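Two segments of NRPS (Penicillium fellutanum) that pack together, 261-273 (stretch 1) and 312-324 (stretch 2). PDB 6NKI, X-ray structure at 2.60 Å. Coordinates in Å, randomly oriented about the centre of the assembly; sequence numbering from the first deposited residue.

Stretch 1 261-273: SYNSDESDNWLFV
Stretch 2 (312-324) SIGDGLNMSDFWK

How do the two backbones run? Strand 270-273 lies antiparallel to strand 316-318, their axes at 158° and 4.7 Å apart at closest approach. Trp-270 faces Asn-318 (CA to CA 4.8 Å) and Phe-272 faces Gly-316 (CA to CA 4.6 Å) as non-hydrogen-bonded pairs. Between them Leu-271 and Leu-317 bond reciprocally: Leu-271 N to Leu-317 O, 2.8 Å, and Leu-317 N to Leu-271 O, 3.1 Å. A weak bond from Val-273 N to Asp-315 O (2.9 Å) extends the ladder.

How does the pairing continue into the helix? A type I turn, Glu-266 to Asn-269, precedes strand 270-273, while helix 319-324 follows Asn-318. The first turn of a helix has free amides, and the loop carbonyls meet two of them: Met-319 N donates to Asn-269 O (3.0 Å) and Ser-320 N to Ser-267 O (3.1 Å).

Why does Gly-316 suit its place? At phi/psi 164/-155, an ideal CB on Gly-316 would jam against the preceding carbonyl and lie 1.8 Å from Leu-271 O. Without one, Gly-316 CA approaches Leu-271 O to 3.1 Å in a CA-H...O contact, and the indole of Trp-270 (chi1 t, chi2 -91°) brings CZ2 within 3.2 Å of Gly-316 C, with Leu-317 N over one ring face.

Which side chains fill the buried side? Leu-271 (chi1 t, chi2 p) shares a sheet face with Leu-317 (m, t). Its CB meets SD of Met-319 (m, m, m) at 3.4 Å, while Leu-271 CD2 sits over the face of the Phe-322 ring (chi1 t), 3.7 Å from Phe-322 CD1. Met-319, unbranched and able to fold to fit, is the residue most covered by the partner stretch.

What joins the far end? Tyr-262 (chi1 p, chi2 -87°) stacks face-to-face on the five-membered ring of Trp-323 (chi1 m, chi2 110°), planes at 29°; Tyr-262 CD2 lies 3.8 Å from Trp-323 CD1. Broad aromatic rings suit this tilted stack.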

# COMPACT_ATOMS: atom_id res chain seq x y z
N SER A 261 27.08 4.24 13.43
CA SER A 261 26.63 3.06 14.16
C SER A 261 25.15 3.23 14.50
O SER A 261 24.54 4.28 14.24
CB SER A 261 27.47 2.83 15.41
OG SER A 261 27.26 3.83 16.39
N TYR A 262 24.57 2.18 15.07
CA TYR A 262 23.16 2.19 15.45
C TYR A 262 22.96 1.18 16.57
O TYR A 262 23.84 0.38 16.89
CB TYR A 262 22.26 1.86 14.25
CG TYR A 262 22.38 0.42 13.80
CD1 TYR A 262 23.35 0.02 12.89
CD2 TYR A 262 21.50 -0.55 14.28
CE1 TYR A 262 23.46 -1.31 12.48
CE2 TYR A 262 21.60 -1.87 13.88
CZ TYR A 262 22.57 -2.24 12.99
OH TYR A 262 22.64 -3.56 12.60
N ASN A 263 21.77 1.24 17.18
CA ASN A 263 21.40 0.28 18.22
C ASN A 263 20.85 -0.99 17.58
O ASN A 263 19.84 -0.95 16.87
CB ASN A 263 20.37 0.90 19.15
CG ASN A 263 20.00 -0.01 20.29
OD1 ASN A 263 20.53 -1.11 20.43
ND2 ASN A 263 19.06 0.43 21.10
N SER A 264 21.52 -2.11 17.84
CA SER A 264 21.18 -3.39 17.22
C SER A 264 20.63 -4.40 18.21
O SER A 264 20.42 -5.57 17.84
CB SER A 264 22.40 -3.98 16.52
OG SER A 264 22.10 -5.27 16.00
N ASP A 265 20.39 -4.01 19.46
CA ASP A 265 19.97 -4.98 20.47
C ASP A 265 18.46 -5.19 20.49
O ASP A 265 17.97 -5.94 21.33
CB ASP A 265 20.45 -4.55 21.86
CG ASP A 265 21.96 -4.68 22.01
OD1 ASP A 265 22.55 -5.51 21.28
OD2 ASP A 265 22.54 -3.96 22.86
N GLU A 266 17.73 -4.57 19.58
CA GLU A 266 16.28 -4.71 19.52
C GLU A 266 15.82 -5.12 18.13
O GLU A 266 14.74 -4.72 17.70
CB GLU A 266 15.61 -3.40 19.90
CG GLU A 266 15.98 -2.28 18.97
CD GLU A 266 15.09 -1.10 19.15
OE1 GLU A 266 14.11 -1.24 19.92
OE2 GLU A 266 15.36 -0.04 18.54
N SER A 267 16.63 -5.92 17.42
CA SER A 267 16.28 -6.29 16.05
C SER A 267 14.94 -7.01 15.96
O SER A 267 14.23 -6.89 14.95
CB SER A 267 17.39 -7.14 15.45
OG SER A 267 18.49 -6.32 15.12
N ASP A 268 14.55 -7.74 17.01
CA ASP A 268 13.29 -8.46 16.98
C ASP A 268 12.12 -7.61 17.47
O ASP A 268 10.98 -8.08 17.44
CB ASP A 268 13.42 -9.75 17.80
CG ASP A 268 12.44 -10.83 17.37
OD1 ASP A 268 11.59 -10.57 16.48
OD2 ASP A 268 12.55 -11.97 17.89
N ASN A 269 12.36 -6.37 17.91
CA ASN A 269 11.25 -5.51 18.29
C ASN A 269 10.52 -5.00 17.06
O ASN A 269 11.01 -5.02 15.93
CB ASN A 269 11.70 -4.28 19.09
CG ASN A 269 12.04 -4.60 20.53
OD1 ASN A 269 11.61 -5.61 21.09
ND2 ASN A 269 12.72 -3.66 21.17
N TRP A 270 9.32 -4.48 17.31
CA TRP A 270 8.42 -3.99 16.28
C TRP A 270 8.36 -2.46 16.29
O TRP A 270 8.27 -1.84 17.35
CB TRP A 270 7.01 -4.56 16.47
CG TRP A 270 6.16 -4.13 15.37
CD1 TRP A 270 5.37 -3.01 15.34
CD2 TRP A 270 5.98 -4.78 14.13
NE1 TRP A 270 4.73 -2.92 14.14
CE2 TRP A 270 5.08 -4.00 13.38
CE3 TRP A 270 6.50 -5.95 13.57
CZ2 TRP A 270 4.68 -4.36 12.10
CZ3 TRP A 270 6.09 -6.31 12.30
CH2 TRP A 270 5.20 -5.51 11.58
N LEU A 271 8.39 -1.88 15.09
CA LEU A 271 8.36 -0.43 14.87
C LEU A 271 7.09 -0.06 14.11
O LEU A 271 6.87 -0.53 12.98
CB LEU A 271 9.59 0.00 14.07
CG LEU A 271 9.83 1.49 13.79
CD1 LEU A 271 10.29 2.18 15.08
CD2 LEU A 271 10.79 1.76 12.63
N PHE A 272 6.27 0.83 14.69
CA PHE A 272 5.02 1.25 14.06
C PHE A 272 5.29 2.42 13.12
O PHE A 272 5.39 3.57 13.55
CB PHE A 272 3.97 1.63 15.10
CG PHE A 272 3.46 0.47 15.91
CD1 PHE A 272 2.55 -0.43 15.36
CD2 PHE A 272 3.85 0.31 17.24
CE1 PHE A 272 2.07 -1.49 16.10
CE2 PHE A 272 3.36 -0.75 17.99
CZ PHE A 272 2.47 -1.66 17.40
N VAL A 273 5.35 2.13 11.82
CA VAL A 273 5.55 3.17 10.82
C VAL A 273 4.73 2.84 9.56
O VAL A 273 4.53 1.66 9.20
CB VAL A 273 7.07 3.35 10.54
CG1 VAL A 273 7.66 2.06 10.02
CG2 VAL A 273 7.34 4.43 9.54
N SER A 312 -6.71 1.07 14.85
CA SER A 312 -5.29 1.21 15.09
C SER A 312 -4.50 0.84 13.83
O SER A 312 -4.92 -0.01 13.04
CB SER A 312 -4.86 0.32 16.27
OG SER A 312 -5.46 0.76 17.48
N ILE A 313 -3.38 1.51 13.65
CA ILE A 313 -2.50 1.29 12.51
C ILE A 313 -1.32 0.46 12.99
O ILE A 313 -0.31 0.99 13.46
CB ILE A 313 -2.04 2.62 11.91
CG1 ILE A 313 -3.24 3.53 11.73
CG2 ILE A 313 -1.38 2.39 10.54
CD1 ILE A 313 -4.19 3.04 10.70
N GLY A 314 -1.45 -0.86 12.91
CA GLY A 314 -0.34 -1.75 13.22
C GLY A 314 0.80 -1.78 12.21
O GLY A 314 1.77 -2.50 12.45
N ASP A 315 0.72 -0.99 11.13
CA ASP A 315 1.70 -1.09 10.04
C ASP A 315 3.13 -0.89 10.54
O ASP A 315 3.42 -0.00 11.35
CB ASP A 315 1.43 -0.06 8.92
CG ASP A 315 0.13 -0.31 8.12
OD1 ASP A 315 -0.57 -1.32 8.38
OD2 ASP A 315 -0.09 0.45 7.13
N GLY A 316 4.05 -1.69 10.02
CA GLY A 316 5.44 -1.41 10.38
C GLY A 316 6.38 -2.58 10.08
O GLY A 316 6.09 -3.42 9.23
N LEU A 317 7.48 -2.61 10.82
CA LEU A 317 8.65 -3.41 10.48
C LEU A 317 9.31 -3.97 11.73
O LEU A 317 9.19 -3.40 12.82
CB LEU A 317 9.68 -2.56 9.74
CG LEU A 317 9.34 -2.01 8.36
CD1 LEU A 317 10.35 -0.95 7.92
CD2 LEU A 317 9.27 -3.14 7.33
N ASN A 318 10.02 -5.08 11.57
CA ASN A 318 11.04 -5.44 12.54
C ASN A 318 12.13 -4.39 12.52
O ASN A 318 12.45 -3.82 11.47
CB ASN A 318 11.63 -6.82 12.23
CG ASN A 318 10.64 -7.94 12.45
OD1 ASN A 318 9.92 -7.97 13.46
ND2 ASN A 318 10.57 -8.87 11.50
N MET A 319 12.72 -4.12 13.68
CA MET A 319 13.82 -3.17 13.71
C MET A 319 15.02 -3.63 12.87
O MET A 319 15.69 -2.80 12.23
CB MET A 319 14.22 -2.88 15.15
CG MET A 319 13.16 -2.07 15.89
SD MET A 319 12.80 -0.59 14.94
CE MET A 319 14.37 0.25 14.96
N SER A 320 15.32 -4.93 12.85
CA SER A 320 16.36 -5.41 11.94
C SER A 320 16.00 -5.14 10.49
O SER A 320 16.86 -4.72 9.69
CB SER A 320 16.61 -6.91 12.15
OG SER A 320 15.53 -7.68 11.69
N ASP A 321 14.74 -5.36 10.12
CA ASP A 321 14.32 -5.09 8.75
C ASP A 321 14.40 -3.59 8.45
O ASP A 321 14.79 -3.19 7.35
CB ASP A 321 12.90 -5.63 8.56
CG ASP A 321 12.51 -5.80 7.10
OD1 ASP A 321 13.33 -5.49 6.19
OD2 ASP A 321 11.38 -6.26 6.86
N PHE A 322 14.02 -2.76 9.43
CA PHE A 322 14.10 -1.31 9.26
C PHE A 322 15.53 -0.85 8.98
O PHE A 322 15.80 -0.20 7.96
CB PHE A 322 13.50 -0.62 10.51
CG PHE A 322 13.84 0.85 10.62
CD1 PHE A 322 13.23 1.79 9.80
CD2 PHE A 322 14.80 1.29 11.54
CE1 PHE A 322 13.56 3.13 9.88
CE2 PHE A 322 15.15 2.62 11.62
CZ PHE A 322 14.51 3.55 10.78
N TRP A 323 16.48 -1.22 9.84
CA TRP A 323 17.84 -0.72 9.65
C TRP A 323 18.52 -1.26 8.39
O TRP A 323 19.29 -0.53 7.76
CB TRP A 323 18.72 -1.03 10.85
CG TRP A 323 18.43 -0.23 12.06
CD1 TRP A 323 17.87 -0.66 13.22
CD2 TRP A 323 18.66 1.17 12.22
NE1 TRP A 323 17.78 0.38 14.12
CE2 TRP A 323 18.26 1.52 13.52
CE3 TRP A 323 19.19 2.16 11.39
CZ2 TRP A 323 18.38 2.81 14.01
CZ3 TRP A 323 19.30 3.44 11.88
CH2 TRP A 323 18.89 3.75 13.17
N LYS A 324 18.25 -2.52 8.00
CA LYS A 324 18.91 -2.96 6.78
C LYS A 324 18.38 -2.19 5.58
O LYS A 324 19.07 -2.12 4.56
CB LYS A 324 18.80 -4.47 6.56
CG LYS A 324 17.44 -5.11 6.48
CD LYS A 324 17.57 -6.59 6.03
CE LYS A 324 18.15 -7.55 7.09
NZ LYS A 324 17.24 -7.87 8.24